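Hypothetical protein (Pseudomonas aeruginosa, PDB 2H1T) is of unknown function but may bind glycolipids or take part in their metabolism. Local coordinates at residues 35-40 with 44-49; 65-68 with 73-76; 102-105 with 110-113; 131-136 with 142-147; 168-173 with 179-184. One frame throughout, in Å; residues are numbered along the deposited sequence. Where two conformers were deposited one is given.

Contact 1: residues 35-40 with 44-49. With EDO (1,2-ethanediol), chain D.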
# COMPACT_ATOMS: atom_id res chain seq x y z
N LEU A 35 -1.96 -2.36 8.05
CA LEU A 35 -2.00 -0.92 7.90
C LEU A 35 -1.27 -0.54 6.62
O LEU A 35 -0.13 -0.94 6.39
CB LEU A 35 -1.37 -0.29 9.17
CG LEU A 35 -1.17 1.21 9.28
CD1 LEU A 35 -0.84 1.61 10.74
CD2 LEU A 35 -0.10 1.70 8.34
N ARG A 36 -1.90 0.20 5.74
CA ARG A 36 -1.21 0.64 4.50
C ARG A 36 -1.16 2.14 4.50
O ARG A 36 -2.15 2.78 4.86
CB ARG A 36 -1.96 0.14 3.25
CG ARG A 36 -2.06 -1.39 3.22
CD ARG A 36 -2.81 -1.88 2.00
NE ARG A 36 -3.67 -3.05 2.28
CZ ARG A 36 -3.72 -4.17 1.56
NH1 ARG A 36 -2.94 -4.36 0.53
NH2 ARG A 36 -4.57 -5.13 1.90
N ALA A 37 -0.02 2.70 4.08
CA ALA A 37 0.23 4.13 4.22
C ALA A 37 1.44 4.54 3.38
O ALA A 37 2.24 3.69 2.97
CB ALA A 37 0.46 4.51 5.69
N PRO A 38 1.53 5.83 3.06
CA PRO A 38 2.67 6.36 2.34
C PRO A 38 3.79 6.73 3.29
O PRO A 38 3.52 7.24 4.38
CB PRO A 38 2.10 7.62 1.69
CG PRO A 38 1.06 8.09 2.67
CD PRO A 38 0.50 6.86 3.28
N ASP A 39 5.03 6.42 2.88
CA ASP A 39 6.24 6.96 3.48
C ASP A 39 6.27 8.44 3.20
O ASP A 39 6.33 8.87 2.04
CB ASP A 39 7.48 6.27 2.88
CG ASP A 39 8.80 6.69 3.55
OD1 ASP A 39 9.14 7.88 3.59
OD2 ASP A 39 9.53 5.80 4.00
N GLU A 40 6.27 9.22 4.28
CA GLU A 40 6.10 10.66 4.20
C GLU A 40 7.37 11.39 3.72
O GLU A 40 7.32 12.59 3.45
CB GLU A 40 5.63 11.19 5.57
CG GLU A 40 4.26 10.60 6.04
CD GLU A 40 4.09 10.58 7.58
OE1 GLU A 40 4.07 11.69 8.16
OE2 GLU A 40 3.96 9.47 8.19
N LEU A 44 6.65 6.77 -1.31
CA LEU A 44 6.33 5.44 -1.78
C LEU A 44 5.61 4.65 -0.68
O LEU A 44 5.80 4.90 0.52
CB LEU A 44 7.60 4.69 -2.22
CG LEU A 44 8.41 5.41 -3.33
CD1 LEU A 44 9.71 4.66 -3.60
CD2 LEU A 44 7.59 5.52 -4.61
N PRO A 45 4.74 3.73 -1.09
CA PRO A 45 3.89 3.03 -0.11
C PRO A 45 4.58 1.97 0.73
O PRO A 45 5.55 1.39 0.32
CB PRO A 45 2.82 2.36 -0.99
CG PRO A 45 3.46 2.19 -2.35
CD PRO A 45 4.45 3.34 -2.48
N TYR A 46 4.07 1.73 1.93
CA TYR A 46 4.47 0.56 2.69
C TYR A 46 3.23 -0.14 3.24
O TYR A 46 2.11 0.38 3.19
CB TYR A 46 5.47 0.94 3.81
CG TYR A 46 4.90 1.84 4.87
CD1 TYR A 46 4.29 1.30 6.01
CD2 TYR A 46 4.98 3.25 4.77
CE1 TYR A 46 3.74 2.15 7.03
CE2 TYR A 46 4.40 4.10 5.79
CZ TYR A 46 3.80 3.52 6.91
OH TYR A 46 3.21 4.29 7.92
N GLN A 47 3.43 -1.37 3.69
CA GLN A 47 2.41 -2.07 4.42
C GLN A 47 3.04 -2.59 5.70
O GLN A 47 4.08 -3.27 5.65
CB GLN A 47 1.83 -3.25 3.65
CG GLN A 47 0.76 -4.01 4.49
CD GLN A 47 -0.15 -4.91 3.67
OE1 GLN A 47 -0.62 -4.52 2.58
NE2 GLN A 47 -0.40 -6.12 4.18
N LEU A 48 2.35 -2.29 6.81
CA LEU A 48 2.72 -2.72 8.14
C LEU A 48 1.68 -3.75 8.59
O LEU A 48 0.48 -3.48 8.56
CB LEU A 48 2.71 -1.54 9.12
CG LEU A 48 3.01 -1.93 10.58
CD1 LEU A 48 4.40 -2.49 10.70
CD2 LEU A 48 2.87 -0.76 11.50
N ASP A 49 2.15 -4.90 9.01
CA ASP A 49 1.31 -5.93 9.65
C ASP A 49 1.80 -6.01 11.08
O ASP A 49 2.99 -6.05 11.33
CB ASP A 49 1.50 -7.31 8.98
CG ASP A 49 1.04 -7.33 7.53
OD1 ASP A 49 0.01 -6.72 7.21
OD2 ASP A 49 1.72 -7.96 6.69
C1 EDO D . 2.32 -9.99 11.59
O1 EDO D . 3.15 -9.27 12.50
C2 EDO D . 1.20 -10.69 12.35
O2 EDO D . -0.04 -10.70 11.60
O HOH W 1 3.10 6.94 7.01
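Residues 35-40 and 44-49 pair as the two arms of an antiparallel beta hairpin, second and third strands of a six-stranded sheet, with Leu35, Ala37, Tyr46 and Leu48 on one face and Arg36 and Gln47 on the other. Leu35 and Leu48 exchange two backbone hydrogen bonds, and Ala37 and Tyr46 two more, the shorter running from Tyr46 N to Ala37 O at 2.9 Å. Nearer the turn, Asp39 N donates to Leu44 O, also at 2.9 Å. The Tyr46 ring reaches back over the other arm because chi1 is 65°, which sets CG between the backbone N and the carbonyl carbon. Ala37 O then lies over one face of the ring, 3.3 Å from Tyr46 CD2, while the methyl Ala37 CB touches Tyr46 OH at 3.5 Å. The hairpin joins successive strands of a sheet whose strands follow one another in chain order, and a water reinforces its end: it accepts from Tyr46 OH at 2.8 Å and donates to Pro38 O and Glu40 OE2, so the phenol is tied to the opposite arm and to the turn. Glu40 OE2 also accepts from Trp106 NE1. On the other face Arg36 and Gln47 lie side by side, with Gln47 OE1 over a face of the guanidinium, 3.1 Å from Arg36 NH1 but poorly angled for a hydrogen bond. The charge of Arg36 is met instead by a salt bridge from NH2 to Glu68 of the second subunit. Gln47 NE2 donates to Asp49 OD1 at 3.1 Å, which anchors the amide along its own strand.

Contact 2: residues 65-68 with 73-76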
# COMPACT_ATOMS: atom_id res chain seq x y z
N PHE A 65 5.88 -6.90 14.64
CA PHE A 65 5.76 -6.03 13.48
C PHE A 65 6.45 -6.61 12.27
O PHE A 65 7.54 -7.17 12.39
CB PHE A 65 6.46 -4.71 13.77
CG PHE A 65 5.88 -3.95 14.92
CD1 PHE A 65 4.81 -3.07 14.73
CD2 PHE A 65 6.43 -4.06 16.21
CE1 PHE A 65 4.26 -2.38 15.81
CE2 PHE A 65 5.89 -3.37 17.27
CZ PHE A 65 4.81 -2.53 17.08
N HIS A 66 5.85 -6.40 11.09
CA HIS A 66 6.42 -6.86 9.82
C HIS A 66 6.02 -5.79 8.87
O HIS A 66 4.82 -5.53 8.68
CB HIS A 66 5.83 -8.23 9.39
CG HIS A 66 6.17 -8.65 8.00
ND1 HIS A 66 7.00 -9.72 7.73
CD2 HIS A 66 5.74 -8.20 6.80
CE1 HIS A 66 7.10 -9.87 6.42
NE2 HIS A 66 6.33 -8.97 5.83
N VAL A 67 7.01 -5.09 8.35
CA VAL A 67 6.78 -3.99 7.42
C VAL A 67 7.47 -4.29 6.11
O VAL A 67 8.62 -4.66 6.08
CB VAL A 67 7.28 -2.64 7.95
CG1 VAL A 67 8.74 -2.68 8.29
CG2 VAL A 67 7.03 -1.56 6.93
N GLU A 68 6.74 -4.09 5.02
CA GLU A 68 7.30 -4.19 3.70
C GLU A 68 7.21 -2.86 2.95
O GLU A 68 6.15 -2.21 2.89
CB GLU A 68 6.60 -5.28 2.89
CG GLU A 68 6.31 -6.55 3.64
CD GLU A 68 5.91 -7.70 2.71
OE1 GLU A 68 5.58 -7.46 1.51
OE2 GLU A 68 5.94 -8.86 3.20
N VAL A 73 12.11 -5.77 3.73
CA VAL A 73 11.24 -6.24 4.78
C VAL A 73 11.99 -5.94 6.06
O VAL A 73 13.16 -6.22 6.14
CB VAL A 73 10.97 -7.74 4.66
CG1 VAL A 73 10.11 -8.24 5.85
CG2 VAL A 73 10.33 -8.05 3.32
N ARG A 74 11.31 -5.34 7.03
CA ARG A 74 11.87 -5.15 8.37
C ARG A 74 10.91 -5.76 9.39
O ARG A 74 9.66 -5.62 9.31
CB ARG A 74 12.15 -3.67 8.65
CG ARG A 74 12.10 -3.28 10.12
CD ARG A 74 13.04 -2.14 10.49
NE ARG A 74 12.93 -1.75 11.90
CZ ARG A 74 13.51 -2.37 12.94
NH1 ARG A 74 14.24 -3.47 12.81
NH2 ARG A 74 13.33 -1.87 14.16
N LYS A 75 11.49 -6.47 10.35
CA LYS A 75 10.72 -7.03 11.42
C LYS A 75 11.16 -6.42 12.78
O LYS A 75 12.30 -5.97 12.95
CB LYS A 75 10.89 -8.56 11.42
CG LYS A 75 10.38 -9.25 10.15
CD LYS A 75 10.69 -10.75 10.16
CE LYS A 75 10.45 -11.32 8.75
NZ LYS A 75 10.96 -12.71 8.53
N LEU A 76 10.24 -6.45 13.73
CA LEU A 76 10.50 -6.09 15.13
C LEU A 76 9.64 -6.96 16.05
O LEU A 76 8.43 -7.09 15.85
CB LEU A 76 10.22 -4.60 15.36
CG LEU A 76 10.36 -4.03 16.78
CD1 LEU A 76 11.85 -4.12 17.27
CD2 LEU A 76 9.86 -2.59 16.83
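Val73 CG1 sits over a face of the His66 imidazole, 3.5 Å from His66 CE1 and 30° off the ring normal as seen from the centroid, a CH-pi contact between neighbouring strands of an antiparallel hairpin. Lys75 lies alongside the same histidine, pointing the same way, with Lys75 CE 3.9 Å from His66 ND1. Across the opposite face of the sheet, Phe65 and Leu76 run side by side and meet at Phe65 CD2 and Leu76 CD2, 3.8 Å apart, while Val67 CG1 presses on Arg74 CB at 3.6 Å. The backbones beneath set this register: Phe65 exchanges two hydrogen bonds with Leu76 and Val67 two with Arg74, of which Val67 N to Arg74 O, at 2.9 Å, is nearly straight. Further out, the imidazole is steadied from its own strand. His66 CG stands anti to the backbone N (chi1 169°), which carries the ring along its own strand toward Glu68. There His66 NE2 donates to Glu68 OE2 at 2.7 Å, almost linearly and within the ring plane, using the carboxylate lone pair that faces away from the other oxygen. Arg74 turns its guanidinium to the carbonyls of Ala138 and Leu139. The near-linear, in-plane bond to Glu68 helps fix the rotation of the imidazole, so that the Val73 methyl meets a face of the ring and not an edge.

Contact 3: residues 102-105 with 110-113; sequences DIDI and FTNT
Thr111 is the residue through which the 110-113 loop meets the strand segment 102-105, and its two branches do different work. With chi1 at 56°, OG1 stands between the backbone N and the carbonyl carbon, while CG2 lies anti to that carbon. This turn brings OG1 to the strand backbone, where Thr111 OG1 accepts a hydrogen bond from Ile105 N at 3.2 Å (N-H...O angle 154°). The methyl branch goes to the apolar partner: Thr111 CG2 packs on Ile105 CD1 at 3.7 Å, the two side chains crossing at about a right angle. Ile105 has CG1 anti to its carbonyl carbon, and its nearly extended chi2 of 153° carries CD1 to the threonine methyl. Thr111 CB itself rests 3.4 Å from Ile103 O. Asp104 also crosses the threonine at roughly a right angle, Asp104 OD1 lying 3.3 Å from Thr111 OG1, while its OD2 accepts a hydrogen bond from Gln146 NE2. A water completes the junction, donating to Ile103 O at 2.6 Å and to Thr111 O at 2.9 Å, so that one water bridges a carbonyl of each segment. The loop thus folds back on the strand it has just left. Asp104 is bound on its other flank by the backbone of strand 126-135, Ile105 packs against strands 45-54 and 60-69 of the other sheet, and the loop runs straight on into helix 113-119.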
# COMPACT_ATOMS: atom_id res chain seq x y z
N ASP A 102 2.89 1.15 27.77
CA ASP A 102 2.02 1.16 26.59
C ASP A 102 2.88 1.45 25.35
O ASP A 102 3.92 2.15 25.43
CB ASP A 102 0.90 2.18 26.69
CG ASP A 102 0.26 2.22 28.04
OD1 ASP A 102 -0.48 1.25 28.41
OD2 ASP A 102 0.54 3.20 28.74
N ILE A 103 2.44 0.92 24.23
CA ILE A 103 3.01 1.22 22.92
C ILE A 103 2.09 2.26 22.24
O ILE A 103 0.88 2.26 22.46
CB ILE A 103 3.16 -0.06 22.06
CG1 ILE A 103 4.44 -0.79 22.42
CG2 ILE A 103 3.26 0.23 20.57
CD1 ILE A 103 4.72 -2.04 21.53
N ASP A 104 2.69 3.12 21.44
CA ASP A 104 1.99 4.06 20.56
C ASP A 104 2.63 3.90 19.18
O ASP A 104 3.82 4.17 18.98
CB ASP A 104 2.14 5.49 21.10
CG ASP A 104 1.48 6.54 20.22
OD1 ASP A 104 0.96 6.22 19.10
OD2 ASP A 104 1.49 7.73 20.64
N ILE A 105 1.83 3.43 18.24
CA ILE A 105 2.28 3.18 16.86
C ILE A 105 1.73 4.34 16.06
O ILE A 105 0.54 4.62 16.14
CB ILE A 105 1.64 1.89 16.27
CG1 ILE A 105 2.12 0.61 16.97
CG2 ILE A 105 1.94 1.80 14.77
CD1 ILE A 105 1.13 -0.54 16.92
N PHE A 110 -5.50 3.14 16.93
CA PHE A 110 -5.76 1.98 17.82
C PHE A 110 -5.09 2.15 19.17
O PHE A 110 -5.73 1.93 20.22
CB PHE A 110 -5.32 0.65 17.24
CG PHE A 110 -5.50 -0.52 18.18
CD1 PHE A 110 -6.73 -0.74 18.83
CD2 PHE A 110 -4.49 -1.38 18.41
CE1 PHE A 110 -6.91 -1.80 19.70
CE2 PHE A 110 -4.67 -2.45 19.29
CZ PHE A 110 -5.87 -2.65 19.93
N THR A 111 -3.82 2.55 19.15
CA THR A 111 -3.03 2.47 20.37
C THR A 111 -3.43 3.43 21.48
O THR A 111 -3.09 3.23 22.63
CB THR A 111 -1.51 2.56 20.07
OG1 THR A 111 -1.20 3.76 19.34
CG2 THR A 111 -1.08 1.33 19.27
N ASN A 112 -4.24 4.44 21.16
CA ASN A 112 -4.80 5.34 22.17
C ASN A 112 -5.71 4.58 23.16
O ASN A 112 -5.96 5.04 24.27
CB ASN A 112 -5.58 6.45 21.49
CG ASN A 112 -4.71 7.39 20.67
OD1 ASN A 112 -4.58 7.23 19.45
ND2 ASN A 112 -4.05 8.29 21.34
N THR A 113 -6.20 3.42 22.74
CA THR A 113 -7.06 2.60 23.58
C THR A 113 -6.33 2.06 24.81
O THR A 113 -6.93 1.97 25.88
CB THR A 113 -7.65 1.46 22.75
OG1 THR A 113 -8.48 2.05 21.75
CG2 THR A 113 -8.50 0.51 23.58
O HOH W 2 -0.54 3.97 23.82

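Contact 4: residues 131-136 with 142-147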
# COMPACT_ATOMS: atom_id res chain seq x y z
N ALA A 131 5.17 6.42 27.06
CA ALA A 131 4.74 5.54 26.01
C ALA A 131 5.94 5.08 25.19
O ALA A 131 6.87 5.85 24.96
CB ALA A 131 3.72 6.24 25.08
N LEU A 132 5.92 3.85 24.72
CA LEU A 132 6.94 3.42 23.75
C LEU A 132 6.47 3.72 22.32
O LEU A 132 5.61 3.05 21.76
CB LEU A 132 7.30 1.94 23.97
CG LEU A 132 8.39 1.37 23.10
CD1 LEU A 132 9.73 2.13 23.33
CD2 LEU A 132 8.56 -0.15 23.42
N TYR A 133 7.04 4.78 21.74
CA TYR A 133 6.53 5.35 20.49
C TYR A 133 7.30 4.68 19.37
O TYR A 133 8.54 4.71 19.33
CB TYR A 133 6.77 6.84 20.46
CG TYR A 133 6.40 7.49 19.14
CD1 TYR A 133 5.05 7.60 18.74
CD2 TYR A 133 7.38 8.02 18.29
CE1 TYR A 133 4.69 8.21 17.53
CE2 TYR A 133 7.01 8.63 17.09
CZ TYR A 133 5.68 8.72 16.72
OH TYR A 133 5.38 9.31 15.50
N ILE A 134 6.55 4.08 18.45
CA ILE A 134 7.12 3.32 17.30
C ILE A 134 6.44 3.89 16.05
O ILE A 134 5.24 3.74 15.85
CB ILE A 134 6.82 1.80 17.43
CG1 ILE A 134 7.25 1.31 18.80
CG2 ILE A 134 7.54 0.99 16.29
CD1 ILE A 134 6.77 -0.09 19.19
N GLU A 135 7.25 4.55 15.23
CA GLU A 135 6.79 5.22 14.02
C GLU A 135 7.10 4.36 12.82
O GLU A 135 8.29 4.10 12.53
CB GLU A 135 7.45 6.59 13.93
CG GLU A 135 6.93 7.50 12.90
CD GLU A 135 7.69 8.83 12.90
OE1 GLU A 135 7.62 9.59 13.91
OE2 GLU A 135 8.33 9.12 11.87
N ALA A 136 6.05 3.90 12.13
CA ALA A 136 6.27 3.22 10.85
C ALA A 136 6.65 4.28 9.79
O ALA A 136 6.20 5.42 9.87
CB ALA A 136 5.00 2.48 10.40
N ARG A 142 11.12 4.60 20.56
CA ARG A 142 11.70 5.42 21.61
C ARG A 142 10.69 5.83 22.62
O ARG A 142 9.48 5.96 22.32
CB ARG A 142 12.37 6.65 21.03
CG ARG A 142 11.44 7.57 20.32
CD ARG A 142 12.19 8.69 19.59
NE ARG A 142 11.29 9.39 18.66
CZ ARG A 142 10.45 10.36 19.01
NH1 ARG A 142 10.36 10.75 20.27
NH2 ARG A 142 9.70 10.95 18.08
N SER A 143 11.18 6.03 23.84
CA SER A 143 10.31 6.49 24.91
C SER A 143 9.78 7.91 24.66
O SER A 143 10.50 8.79 24.18
CB SER A 143 11.05 6.43 26.25
OG SER A 143 10.16 6.77 27.28
N MSE A 144 8.51 8.13 24.98
CA MSE A 144 7.87 9.44 24.79
C MSE A 144 6.85 9.73 25.89
O MSE A 144 5.95 8.92 26.15
CB MSE A 144 7.18 9.54 23.43
CG MSE A 144 6.59 10.87 23.18
SE MSE A 144 5.54 10.83 21.60
CE MSE A 144 7.01 10.83 20.36
N ARG A 145 7.02 10.88 26.54
CA ARG A 145 6.14 11.33 27.60
C ARG A 145 4.85 11.89 26.99
O ARG A 145 4.89 12.70 26.07
CB ARG A 145 6.84 12.37 28.48
CG ARG A 145 7.96 11.78 29.35
CD ARG A 145 8.81 12.83 30.04
NE ARG A 145 7.97 13.73 30.83
CZ ARG A 145 7.81 15.03 30.61
NH1 ARG A 145 8.50 15.68 29.66
NH2 ARG A 145 6.99 15.71 31.40
N GLN A 146 3.72 11.42 27.51
CA GLN A 146 2.40 11.78 27.00
C GLN A 146 1.49 12.04 28.18
O GLN A 146 1.75 11.55 29.26
CB GLN A 146 1.83 10.65 26.16
CG GLN A 146 2.69 10.26 24.98
CD GLN A 146 2.09 9.18 24.14
OE1 GLN A 146 1.11 8.52 24.54
NE2 GLN A 146 2.63 9.01 22.94
N ALA A 147 0.41 12.79 27.96
CA ALA A 147 -0.64 12.87 28.99
C ALA A 147 -2.01 12.59 28.41
O ALA A 147 -2.32 12.93 27.24
CB ALA A 147 -0.63 14.24 29.67
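Tyr133 and Met144, a selenomethionine, lie side by side on one face of a hairpin, and the tyrosine can be followed outward from its backbone. Tyr133 CB is 3.4 Å from Arg142 O, the carbonyl that also accepts from Tyr133 N. With CG anti to the backbone N (chi1 174°) the ring rises from the sheet and leans toward Glu135, and the methyl Met144 CE comes over one face, 3.6 Å from Tyr133 CG. Tyr133 CD2 takes the closest approach of that methyl, 3.5 Å from Met144 CE, and also lies over a face of the Arg142 guanidinium. Tyr133 CE2 is 3.7 Å from Arg142 NH2; ring and guanidinium planes are inclined at 62°, so the two groups do not stack flat. At the tip Tyr133 OH donates to Glu135 OE1 at 2.8 Å, on the anti side of the carboxylate. Selenium stands over the same face of the ring, which makes this a Met-aromatic contact. The strands beneath, 126-135 and 142-152, are antiparallel but strongly twisted, at 121° between the two segments. Ala131 and Met144 exchange two backbone hydrogen bonds, as do Tyr133 and Arg142. Ala131 CB rests on the amide of Gln146, 3.5 Å from Gln146 CD, the amide whose NE2 is held by Asp104. A bound methylpentanediol, probably from the crystallisation liquor, lies about 3 Å from the Met144 side chain. The phenol is thus gripped at both levels, ring by polarisable selenium and methyl, hydroxyl by a carboxylate, and the opposite charges of Glu135 and Arg142, near but not touching, may add a weak attraction.

Contact 5: residues 168-173 with 179-184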
# COMPACT_ATOMS: atom_id res chain seq x y z
N ALA A 168 -4.84 17.02 21.29
CA ALA A 168 -6.03 16.61 20.56
C ALA A 168 -7.09 16.09 21.53
O ALA A 168 -6.75 15.63 22.65
CB ALA A 168 -5.70 15.55 19.51
N VAL A 169 -8.37 16.25 21.14
CA VAL A 169 -9.50 15.61 21.85
C VAL A 169 -10.00 14.42 21.05
O VAL A 169 -10.39 14.56 19.91
CB VAL A 169 -10.72 16.52 22.04
CG1 VAL A 169 -11.94 15.69 22.52
CG2 VAL A 169 -10.41 17.66 22.99
N LEU A 170 -9.96 13.23 21.66
CA LEU A 170 -10.34 11.98 21.01
C LEU A 170 -11.75 11.61 21.40
O LEU A 170 -12.14 11.71 22.59
CB LEU A 170 -9.39 10.83 21.37
CG LEU A 170 -7.88 11.14 21.32
CD1 LEU A 170 -7.07 9.81 21.46
CD2 LEU A 170 -7.46 11.92 20.14
N LEU A 171 -12.56 11.27 20.40
CA LEU A 171 -13.89 10.73 20.64
C LEU A 171 -13.76 9.19 20.54
O LEU A 171 -13.29 8.67 19.52
CB LEU A 171 -14.88 11.24 19.60
CG LEU A 171 -16.30 10.73 19.74
CD1 LEU A 171 -17.05 11.37 20.92
CD2 LEU A 171 -17.10 10.95 18.45
N VAL A 172 -14.14 8.51 21.62
CA VAL A 172 -14.01 7.08 21.75
C VAL A 172 -15.37 6.44 22.06
O VAL A 172 -16.31 7.10 22.53
CB VAL A 172 -12.95 6.68 22.81
CG1 VAL A 172 -11.64 7.38 22.47
CG2 VAL A 172 -13.36 7.07 24.26
N ASP A 173 -15.46 5.15 21.78
CA ASP A 173 -16.68 4.40 22.08
C ASP A 173 -16.57 3.79 23.44
O ASP A 173 -15.58 4.00 24.15
CB ASP A 173 -16.97 3.35 20.98
CG ASP A 173 -15.95 2.23 20.92
OD1 ASP A 173 -15.18 2.01 21.89
OD2 ASP A 173 -15.92 1.57 19.85
N ILE A 179 -13.27 6.62 17.72
CA ILE A 179 -14.18 6.95 16.61
C ILE A 179 -13.54 8.03 15.73
O ILE A 179 -13.31 7.82 14.52
CB ILE A 179 -15.60 7.41 17.16
CG1 ILE A 179 -16.20 6.30 18.02
CG2 ILE A 179 -16.62 7.69 15.99
CD1 ILE A 179 -17.54 6.69 18.68
N ASP A 180 -13.29 9.19 16.33
CA ASP A 180 -12.69 10.34 15.66
C ASP A 180 -11.45 10.77 16.40
O ASP A 180 -11.46 10.99 17.58
CB ASP A 180 -13.61 11.53 15.56
CG ASP A 180 -14.79 11.28 14.67
OD1 ASP A 180 -14.61 10.61 13.61
OD2 ASP A 180 -15.89 11.76 15.00
N TYR A 181 -10.38 10.86 15.65
CA TYR A 181 -9.13 11.50 16.06
C TYR A 181 -9.12 12.74 15.17
O TYR A 181 -8.67 12.71 14.03
CB TYR A 181 -7.94 10.59 15.81
CG TYR A 181 -6.73 11.02 16.60
CD1 TYR A 181 -6.31 12.35 16.60
CD2 TYR A 181 -5.99 10.09 17.34
CE1 TYR A 181 -5.19 12.75 17.32
CE2 TYR A 181 -4.85 10.48 18.05
CZ TYR A 181 -4.47 11.81 18.06
OH TYR A 181 -3.37 12.24 18.77
N PRO A 182 -9.67 13.85 15.65
CA PRO A 182 -10.06 14.91 14.72
C PRO A 182 -8.93 15.44 13.84
O PRO A 182 -7.85 15.81 14.32
CB PRO A 182 -10.65 16.00 15.64
CG PRO A 182 -11.01 15.25 16.94
CD PRO A 182 -9.98 14.18 17.06
N GLY A 183 -9.18 15.43 12.53
CA GLY A 183 -8.23 15.91 11.54
C GLY A 183 -7.13 14.92 11.23
O GLY A 183 -6.36 15.16 10.32
N LEU A 184 -7.04 13.80 11.96
CA LEU A 184 -6.02 12.78 11.69
C LEU A 184 -6.59 11.42 11.26
O LEU A 184 -6.06 10.84 10.33
CB LEU A 184 -5.11 12.56 12.89
CG LEU A 184 -4.10 13.68 13.13
CD1 LEU A 184 -3.23 13.23 14.25
CD2 LEU A 184 -3.30 13.95 11.93
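A classic beta bulge interrupts the hairpin between strands 167-172 and 178-181, in the mixed sheet, with Ile179 and Asp180 both set opposite Leu171. Leu171 O accepts from both residues of the bulge, from Ile179 N at 2.7 Å and from Asp180 N at 3.2 Å, while Leu171 N donates to Asp180 O at 3.0 Å. On one side of the strands Leu171 CD2 reaches Ile179 CB at 4.1 Å. On the other, Leu170 and Tyr181 lie side by side, and the methyl Leu170 CD2 is placed squarely above the centre of the Tyr181 ring, 3.4 Å from the centroid and 3° off its normal. Tyr181 CG is anti to the backbone N (chi1 -162°), which lays the ring back along the partner strand, where Ala168 CB meets Tyr181 CE1 at 3.6 Å. At the end of the first strand, Asp173 makes a salt bridge with Arg187 and accepts hydrogen bonds from the backbone N-H groups of Gln175 and Leu177. One carbonyl thus satisfies two successive amides where the chain turns its corner, while the Leu170 methyl over the Tyr181 ring adds a dispersive contact on the other side of the strands.

Contacts 1 and 2 are successive hairpins of the six-stranded sheet, centres 11 Å apart, joined where Asp49 N meets His66 O at 2.8 Å. Contacts 3, 4 and 5 belong to the mixed sheet: contacts 3 and 4, 9 Å apart between centres, share probable backbone hydrogen bonds such as Asp104 O to Ile134 N at 2.8 Å, and Asn112 of contact 3 packs on Leu170 and Tyr181 of contact 5. The two sheets meet through apolar side chains, with Phe65 CE1 of contact 2 lying 3.8 Å from Ile105 CD1 of contact 3. Bound methylpentanediol, probably from the crystallisation liquor, lies near Asp104, Met144 and Tyr181 and may mark a pocket, although no glycolipid site is established.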